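Local coordinates for subtilisin-like protein (Prochloron didemni, PDB 3ZXY) that probably acts as a serine endopeptidase of the subtilase family, forming the protease domain of PatA, a protein linked to patellamide processing, at residues I98-V102 / A129-C133; Q91-A95 / A122-L126; L140-A144 / V154-L158. The protein carries 1 engineered substitution. The contacts are given in a common frame with arbitrary orientation. Residue numbers count along the deposited sequence, not the author numbering.

Contact 1. Residues I98-V102 / A129-C133; sequences IERAV and AVSLC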
loop_
_atom_site.group_PDB
_atom_site.type_symbol
_atom_site.label_atom_id
_atom_site.label_comp_id
_atom_site.label_asym_id
_atom_site.label_seq_id
_atom_site.Cartn_x
_atom_site.Cartn_y
_atom_site.Cartn_z
ATOM N N ILE A 98 -2.602 4.020 -12.306
ATOM C CA ILE A 98 -1.501 3.061 -12.300
ATOM C C ILE A 98 -0.502 3.412 -13.408
ATOM O O ILE A 98 0.702 3.480 -13.169
ATOM C CB ILE A 98 -2.017 1.623 -12.461
ATOM C CG1 ILE A 98 -2.740 1.168 -11.187
ATOM C CG2 ILE A 98 -0.874 0.674 -12.804
ATOM C CD1 ILE A 98 -3.531 -0.119 -11.342
ATOM N N GLU A 99 -0.994 3.670 -14.615
ATOM C CA GLU A 99 -0.092 4.048 -15.713
ATOM C C GLU A 99 0.659 5.357 -15.391
ATOM O O GLU A 99 1.852 5.486 -15.698
ATOM C CB GLU A 99 -0.877 4.070 -17.049
ATOM C CG GLU A 99 -1.451 2.676 -17.308
ATOM C CD GLU A 99 -2.038 2.404 -18.675
ATOM O OE1 GLU A 99 -1.982 3.266 -19.582
ATOM O OE2 GLU A 99 -2.560 1.266 -18.830
ATOM N N ARG A 100 -0.019 6.318 -14.764
ATOM C CA ARG A 100 0.608 7.585 -14.361
ATOM C C ARG A 100 1.787 7.300 -13.432
ATOM O O ARG A 100 2.873 7.849 -13.581
ATOM C CB ARG A 100 -0.421 8.474 -13.636
ATOM C CG ARG A 100 0.020 9.902 -13.334
ATOM C CD ARG A 100 -0.119 10.813 -14.545
ATOM N NE ARG A 100 -0.118 12.244 -14.196
ATOM C CZ ARG A 100 0.945 13.049 -14.170
ATOM N NH1 ARG A 100 2.158 12.620 -14.499
ATOM N NH2 ARG A 100 0.788 14.319 -13.822
ATOM N N ALA A 101 1.553 6.421 -12.468
ATOM C CA ALA A 101 2.580 6.082 -11.490
ATOM C C ALA A 101 3.748 5.341 -12.117
ATOM O O ALA A 101 4.896 5.658 -11.838
ATOM C CB ALA A 101 1.990 5.247 -10.361
ATOM N N VAL A 102 3.465 4.341 -12.946
ATOM C CA VAL A 102 4.531 3.604 -13.635
ATOM C C VAL A 102 5.381 4.573 -14.469
ATOM O O VAL A 102 6.629 4.536 -14.441
ATOM C CB VAL A 102 3.968 2.489 -14.547
ATOM C CG1 VAL A 102 5.079 1.902 -15.418
ATOM C CG2 VAL A 102 3.271 1.406 -13.733
ATOM N N ALA A 129 -3.154 -2.588 -17.069
ATOM C CA ALA A 129 -2.337 -1.719 -16.229
ATOM C C ALA A 129 -1.539 -2.552 -15.232
ATOM O O ALA A 129 -0.378 -2.259 -14.947
ATOM C CB ALA A 129 -3.196 -0.691 -15.512
ATOM N N VAL A 130 -2.148 -3.609 -14.713
ATOM C CA VAL A 130 -1.449 -4.485 -13.775
ATOM C C VAL A 130 -0.367 -5.283 -14.503
ATOM O O VAL A 130 0.728 -5.490 -13.969
ATOM C CB VAL A 130 -2.449 -5.385 -13.025
ATOM C CG1 VAL A 130 -1.724 -6.402 -12.149
ATOM C CG2 VAL A 130 -3.356 -4.521 -12.176
ATOM N N SER A 131 -0.653 -5.702 -15.729
ATOM C CA SER A 131 0.353 -6.351 -16.574
ATOM C C SER A 131 1.538 -5.420 -16.827
ATOM O O SER A 131 2.694 -5.867 -16.817
ATOM C CB SER A 131 -0.277 -6.808 -17.895
ATOM O OG SER A 131 0.699 -7.390 -18.751
ATOM N N LEU A 132 1.267 -4.132 -17.042
ATOM C CA LEU A 132 2.321 -3.128 -17.235
ATOM C C LEU A 132 3.237 -3.071 -16.008
ATOM O O LEU A 132 4.462 -2.987 -16.143
ATOM C CB LEU A 132 1.707 -1.744 -17.497
ATOM C CG LEU A 132 2.664 -0.562 -17.668
ATOM C CD1 LEU A 132 3.398 -0.688 -18.994
ATOM C CD2 LEU A 132 1.932 0.774 -17.575
ATOM N N CYS A 133 2.650 -3.094 -14.816
ATOM C CA CYS A 133 3.452 -3.142 -13.595
ATOM C C CYS A 133 4.332 -4.382 -13.576
ATOM O O CYS A 133 5.522 -4.310 -13.240
ATOM C CB CYS A 133 2.563 -3.153 -12.358
ATOM S SG CYS A 133 1.692 -1.598 -12.113
#
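Ala129 is the first residue of 129-133 to meet helix 91-103. Its CB lies 3.8 Å from Ile98 CG2 and 3.9 Å from Glu99 OE2, a carboxylate that skirts the rim without a polar partner across the seam. The CA-to-CB bond of Val130 points away from helix 91-103, and its side chain packs on Leu140 and Val161; against the other helix it has only CG2 to Ile98 CD1 at 4.5 Å. The two helices run nearly parallel, at 20° with local axes 9.7 Å apart, as expected in an alpha/beta subtilase domain where both lie on the same face of the central parallel sheet. One turn on from Ala129, Leu132 points back at the partner: its CD2 fits between Glu99 CG (3.9 Å) and Val102 CG1 (4.0 Å) on the solvent side. Cys133 works nearer the sheet, its SG meeting Ile98 CG2 at 3.5 Å and Val102 CG2 at 3.8 Å; beneath it, Ile109 of strand 108-111 touches both Val102 and Cys133.

Contact 2. Residues Q91-A95 / A122-L126; sequences QLDLA and ADGWL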
loop_
_atom_site.group_PDB
_atom_site.type_symbol
_atom_site.label_atom_id
_atom_site.label_comp_id
_atom_site.label_asym_id
_atom_site.label_seq_id
_atom_site.Cartn_x
_atom_site.Cartn_y
_atom_site.Cartn_z
ATOM N N GLN A 91 -12.784 1.103 -12.629
ATOM C CA GLN A 91 -11.543 0.364 -12.859
ATOM C C GLN A 91 -10.683 1.046 -13.921
ATOM O O GLN A 91 -9.460 0.951 -13.866
ATOM C CB GLN A 91 -11.844 -1.080 -13.251
ATOM C CG GLN A 91 -12.399 -1.889 -12.094
ATOM C CD GLN A 91 -12.561 -3.358 -12.429
ATOM O OE1 GLN A 91 -11.813 -3.908 -13.254
ATOM N NE2 GLN A 91 -13.551 -3.999 -11.816
ATOM N N LEU A 92 -11.303 1.736 -14.867
ATOM C CA LEU A 92 -10.564 2.508 -15.863
ATOM C C LEU A 92 -9.830 3.683 -15.212
ATOM O O LEU A 92 -8.687 3.973 -15.562
ATOM C CB LEU A 92 -11.488 3.012 -16.983
ATOM C CG LEU A 92 -10.867 3.959 -18.026
ATOM C CD1 LEU A 92 -9.671 3.308 -18.727
ATOM C CD2 LEU A 92 -11.891 4.438 -19.050
ATOM N N ASP A 93 -10.482 4.353 -14.262
ATOM C CA ASP A 93 -9.839 5.442 -13.512
ATOM C C ASP A 93 -8.628 4.927 -12.730
ATOM O O ASP A 93 -7.597 5.590 -12.639
ATOM C CB ASP A 93 -10.813 6.104 -12.524
ATOM C CG ASP A 93 -11.981 6.794 -13.202
ATOM O OD1 ASP A 93 -11.828 7.383 -14.309
ATOM O OD2 ASP A 93 -13.088 6.765 -12.610
ATOM N N LEU A 94 -8.780 3.763 -12.117
ATOM C CA LEU A 94 -7.674 3.088 -11.426
ATOM C C LEU A 94 -6.552 2.810 -12.399
ATOM O O LEU A 94 -5.381 3.067 -12.103
ATOM C CB LEU A 94 -8.103 1.747 -10.808
ATOM C CG LEU A 94 -8.762 1.715 -9.435
ATOM C CD1 LEU A 94 -9.135 0.283 -9.064
ATOM C CD2 LEU A 94 -7.804 2.313 -8.430
ATOM N N ALA A 95 -6.903 2.264 -13.559
ATOM C CA ALA A 95 -5.884 1.906 -14.561
ATOM C C ALA A 95 -5.097 3.132 -14.990
ATOM O O ALA A 95 -3.876 3.073 -15.142
ATOM C CB ALA A 95 -6.519 1.227 -15.778
ATOM N N ALA A 122 -11.541 -8.793 -13.763
ATOM C CA ALA A 122 -11.357 -7.349 -13.830
ATOM C C ALA A 122 -11.530 -6.894 -15.269
ATOM O O ALA A 122 -11.416 -7.689 -16.208
ATOM C CB ALA A 122 -9.991 -6.964 -13.319
ATOM N N ASP A 123 -11.839 -5.615 -15.419
ATOM C CA ASP A 123 -11.950 -5.002 -16.737
ATOM C C ASP A 123 -10.592 -5.061 -17.416
ATOM O O ASP A 123 -9.542 -5.007 -16.751
ATOM C CB ASP A 123 -12.410 -3.549 -16.610
ATOM C CG ASP A 123 -13.848 -3.423 -16.092
ATOM O OD1 ASP A 123 -14.716 -4.281 -16.425
ATOM O OD2 ASP A 123 -14.121 -2.447 -15.346
ATOM N N GLY A 124 -10.616 -5.163 -18.738
ATOM C CA GLY A 124 -9.402 -5.294 -19.513
ATOM C C GLY A 124 -8.421 -4.154 -19.299
ATOM O O GLY A 124 -7.213 -4.379 -19.316
ATOM N N TRP A 125 -8.922 -2.934 -19.087
ATOM C CA TRP A 125 -8.036 -1.784 -18.879
ATOM C C TRP A 125 -7.228 -1.972 -17.626
ATOM O O TRP A 125 -6.033 -1.631 -17.587
ATOM C CB TRP A 125 -8.809 -0.481 -18.724
ATOM C CG TRP A 125 -9.651 -0.067 -19.885
ATOM C CD1 TRP A 125 -11.041 -0.059 -19.962
ATOM C CD2 TRP A 125 -9.191 0.445 -21.181
ATOM N NE1 TRP A 125 -11.457 0.402 -21.179
ATOM C CE2 TRP A 125 -10.399 0.720 -21.963
ATOM C CE3 TRP A 125 -7.945 0.693 -21.753
ATOM C CZ2 TRP A 125 -10.342 1.221 -23.255
ATOM C CZ3 TRP A 125 -7.898 1.196 -23.060
ATOM C CH2 TRP A 125 -9.069 1.453 -23.792
ATOM N N LEU A 126 -7.872 -2.482 -16.573
ATOM C CA LEU A 126 -7.191 -2.688 -15.297
ATOM C C LEU A 126 -6.228 -3.865 -15.405
ATOM O O LEU A 126 -5.110 -3.781 -14.905
ATOM C CB LEU A 126 -8.185 -2.888 -14.134
ATOM C CG LEU A 126 -7.560 -3.056 -12.748
ATOM C CD1 LEU A 126 -6.644 -1.882 -12.389
ATOM C CD2 LEU A 126 -8.653 -3.198 -11.707
HETATM O O HOH W 1 -13.920 0.713 -15.850
#
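Ala95 lies at the apolar centre, where the backbones come closest: its CA is 4.8 Å from Leu126 CA. Its CB rests 3.4 Å from Trp125 O, 4.0 Å from Leu126 CA and 4.1 Å from Trp125 CB, so the small methyl group lies directly against the facing backbone. On the buried side Leu126 leans into the joint, CD1 meeting Leu94 CB at 4.2 Å, while Leu94 itself packs on toward Ile81 and Ile89. On the solvent side the hydrophobic layer ends in a CH-pi contact: Leu92 CD1 sits over the face of the Trp125 five-membered ring, 3.7 Å from its centroid and 18° off the normal.

Polar bonds close the end of the seam. Gln91, extended with chi1 m and chi2 t, stretches its amide past Leu126 CD2, 3.6 Å from OE1, and accepts a nearly straight hydrogen bond from Asp123 N to Gln91 OE1 (2.8 Å, 164°). Its NE2 is engaged by Glu115. Asp123 occupies the N-cap position of helix 124-135, yet its side chain makes no capping bond; instead OD2 accepts from a water, 3.2 Å away, that in turn accepts from Leu92 N at 3.0 Å, an amide in the first turn of helix 91-103. Two helices thus begin side by side, as in alpha/beta proteins whose helices start near the carboxyl edge of a parallel sheet, the edge at which subtilases place their catalytic residues.

Contact 3. Residues L140-A144 / V154-L158; sequences LVAAA and VPAAL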
loop_
_atom_site.group_PDB
_atom_site.type_symbol
_atom_site.label_atom_id
_atom_site.label_comp_id
_atom_site.label_asym_id
_atom_site.label_seq_id
_atom_site.Cartn_x
_atom_site.Cartn_y
_atom_site.Cartn_z
ATOM N N LEU A 140 2.603 -3.632 -7.093
ATOM C CA LEU A 140 1.312 -3.114 -6.671
ATOM C C LEU A 140 0.962 -3.793 -5.345
ATOM O O LEU A 140 0.997 -5.019 -5.258
ATOM C CB LEU A 140 0.257 -3.424 -7.746
ATOM C CG LEU A 140 -0.968 -2.511 -7.801
ATOM C CD1 LEU A 140 -1.744 -2.677 -9.107
ATOM C CD2 LEU A 140 -1.839 -2.779 -6.600
ATOM N N VAL A 141 0.663 -2.986 -4.328
ATOM C CA VAL A 141 0.278 -3.471 -2.999
ATOM C C VAL A 141 -1.162 -2.978 -2.819
ATOM O O VAL A 141 -1.413 -1.763 -2.890
ATOM C CB VAL A 141 1.186 -2.913 -1.885
ATOM C CG1 VAL A 141 0.789 -3.504 -0.541
ATOM C CG2 VAL A 141 2.665 -3.215 -2.175
ATOM N N ALA A 142 -2.109 -3.897 -2.591
ATOM C CA ALA A 142 -3.536 -3.552 -2.655
ATOM C C ALA A 142 -4.347 -4.148 -1.523
ATOM O O ALA A 142 -4.105 -5.280 -1.105
ATOM C CB ALA A 142 -4.135 -3.971 -4.006
ATOM N N ALA A 143 -5.357 -3.402 -1.083
ATOM C CA ALA A 143 -6.213 -3.825 0.023
ATOM C C ALA A 143 -7.094 -5.018 -0.342
ATOM O O ALA A 143 -7.752 -5.019 -1.384
ATOM C CB ALA A 143 -7.101 -2.663 0.468
ATOM N N ALA A 144 -7.122 -6.018 0.546
ATOM C CA ALA A 144 -7.932 -7.224 0.349
ATOM C C ALA A 144 -9.432 -6.954 0.368
ATOM O O ALA A 144 -10.207 -7.727 -0.208
ATOM C CB ALA A 144 -7.595 -8.261 1.430
ATOM N N VAL A 154 -10.476 -6.757 -6.716
ATOM C CA VAL A 154 -9.460 -6.331 -7.660
ATOM C C VAL A 154 -9.141 -4.865 -7.379
ATOM O O VAL A 154 -10.037 -4.068 -7.050
ATOM C CB VAL A 154 -9.899 -6.573 -9.124
ATOM C CG1 VAL A 154 -10.062 -8.067 -9.379
ATOM C CG2 VAL A 154 -11.179 -5.813 -9.491
ATOM N N PRO A 155 -7.870 -4.480 -7.511
ATOM C CA PRO A 155 -6.740 -5.240 -8.063
ATOM C C PRO A 155 -6.025 -6.230 -7.151
ATOM O O PRO A 155 -5.106 -6.908 -7.615
ATOM C CB PRO A 155 -5.779 -4.134 -8.485
ATOM C CG PRO A 155 -6.020 -3.044 -7.522
ATOM C CD PRO A 155 -7.505 -3.065 -7.298
ATOM N N ALA A 156 -6.401 -6.320 -5.887
ATOM C CA ALA A 156 -5.702 -7.214 -4.957
ATOM C C ALA A 156 -5.519 -8.645 -5.471
ATOM O O ALA A 156 -4.490 -9.260 -5.176
ATOM C CB ALA A 156 -6.407 -7.235 -3.616
ATOM N N ALA A 157 -6.500 -9.187 -6.195
ATOM C CA ALA A 157 -6.468 -10.562 -6.686
ATOM C C ALA A 157 -5.714 -10.779 -8.010
ATOM O O ALA A 157 -5.619 -11.914 -8.511
ATOM C CB ALA A 157 -7.902 -11.103 -6.823
ATOM N N LEU A 158 -5.182 -9.707 -8.596
ATOM C CA LEU A 158 -4.648 -9.794 -9.950
ATOM C C LEU A 158 -3.192 -10.257 -9.960
ATOM O O LEU A 158 -2.529 -10.235 -8.936
ATOM C CB LEU A 158 -4.829 -8.458 -10.672
ATOM C CG LEU A 158 -6.293 -8.075 -10.932
ATOM C CD1 LEU A 158 -6.357 -6.740 -11.672
ATOM C CD2 LEU A 158 -7.036 -9.140 -11.715
HETATM O O HOH W 2 -7.876 -4.329 -4.173
#
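Strand alternation sorts side chains between two environments, and the end of strand 139-143 is a clear case. Leu140 and Ala142 aim their CA-to-CB bonds at 154-158, whereas those of Val141 and Ala143 point away, and their side chains touch helix 210-230 on the other face of the sheet. Leu140 adopts an extended conformation, chi1 and chi2 both t, that carries CD2 to within 4.3 Å of Pro155 CG. The same proline atom meets Ala142 CB at 4.1 Å. A cis peptide precedes Pro155, and the proline opens a type I turn closed by Leu158 N bonding to Pro155 O at 3.0 Å. Subtilisins carry a comparable cis-proline loop beside the strand that leads to the oxyanion hole, and there these two segments help to line the S1 specificity pocket; the arrangement here is consistent with that role, Ala143 lying about 5 Å, side chain to side chain, from Ala211, the engineered position of the predicted charge relay. Alanines keep the spacing tight: Ala156 CA is 3.7 Å from Ala142 CB, and Ala156 CB approaches Ala143 O at 3.4 Å and Ala144 CA at 4.2 Å. No direct hydrogen bond spans the segments, but a water donates to Ala143 O (2.9 Å) and accepts from Ala156 N (3.0 Å).

Contacts 1 and 2 are two levels of one interface between helices 91-103 and 124-135, contact 2 at their starts and contact 1 further along, joined where Ile98 CD1 meets Leu126 CD1 at 3.7 Å. Contact 3 joins the sheet to the loop after strand 152-154 and is fully buried; contact 1 is partly buried with no exposed touching residue, and contact 2 reaches solvent most. Chemistry follows place: contact 1 is mainly apolar, contact 2 gains a direct hydrogen bond and a water bridge at the partly exposed helix starts, and contact 3 combines alanines, a leucine and a cis-proline with one bridging water. Leu158 CD1 ties the loop to both helix contacts, 3.8 Å from Val130 CG2 and 4.0 Å from Leu126 CG.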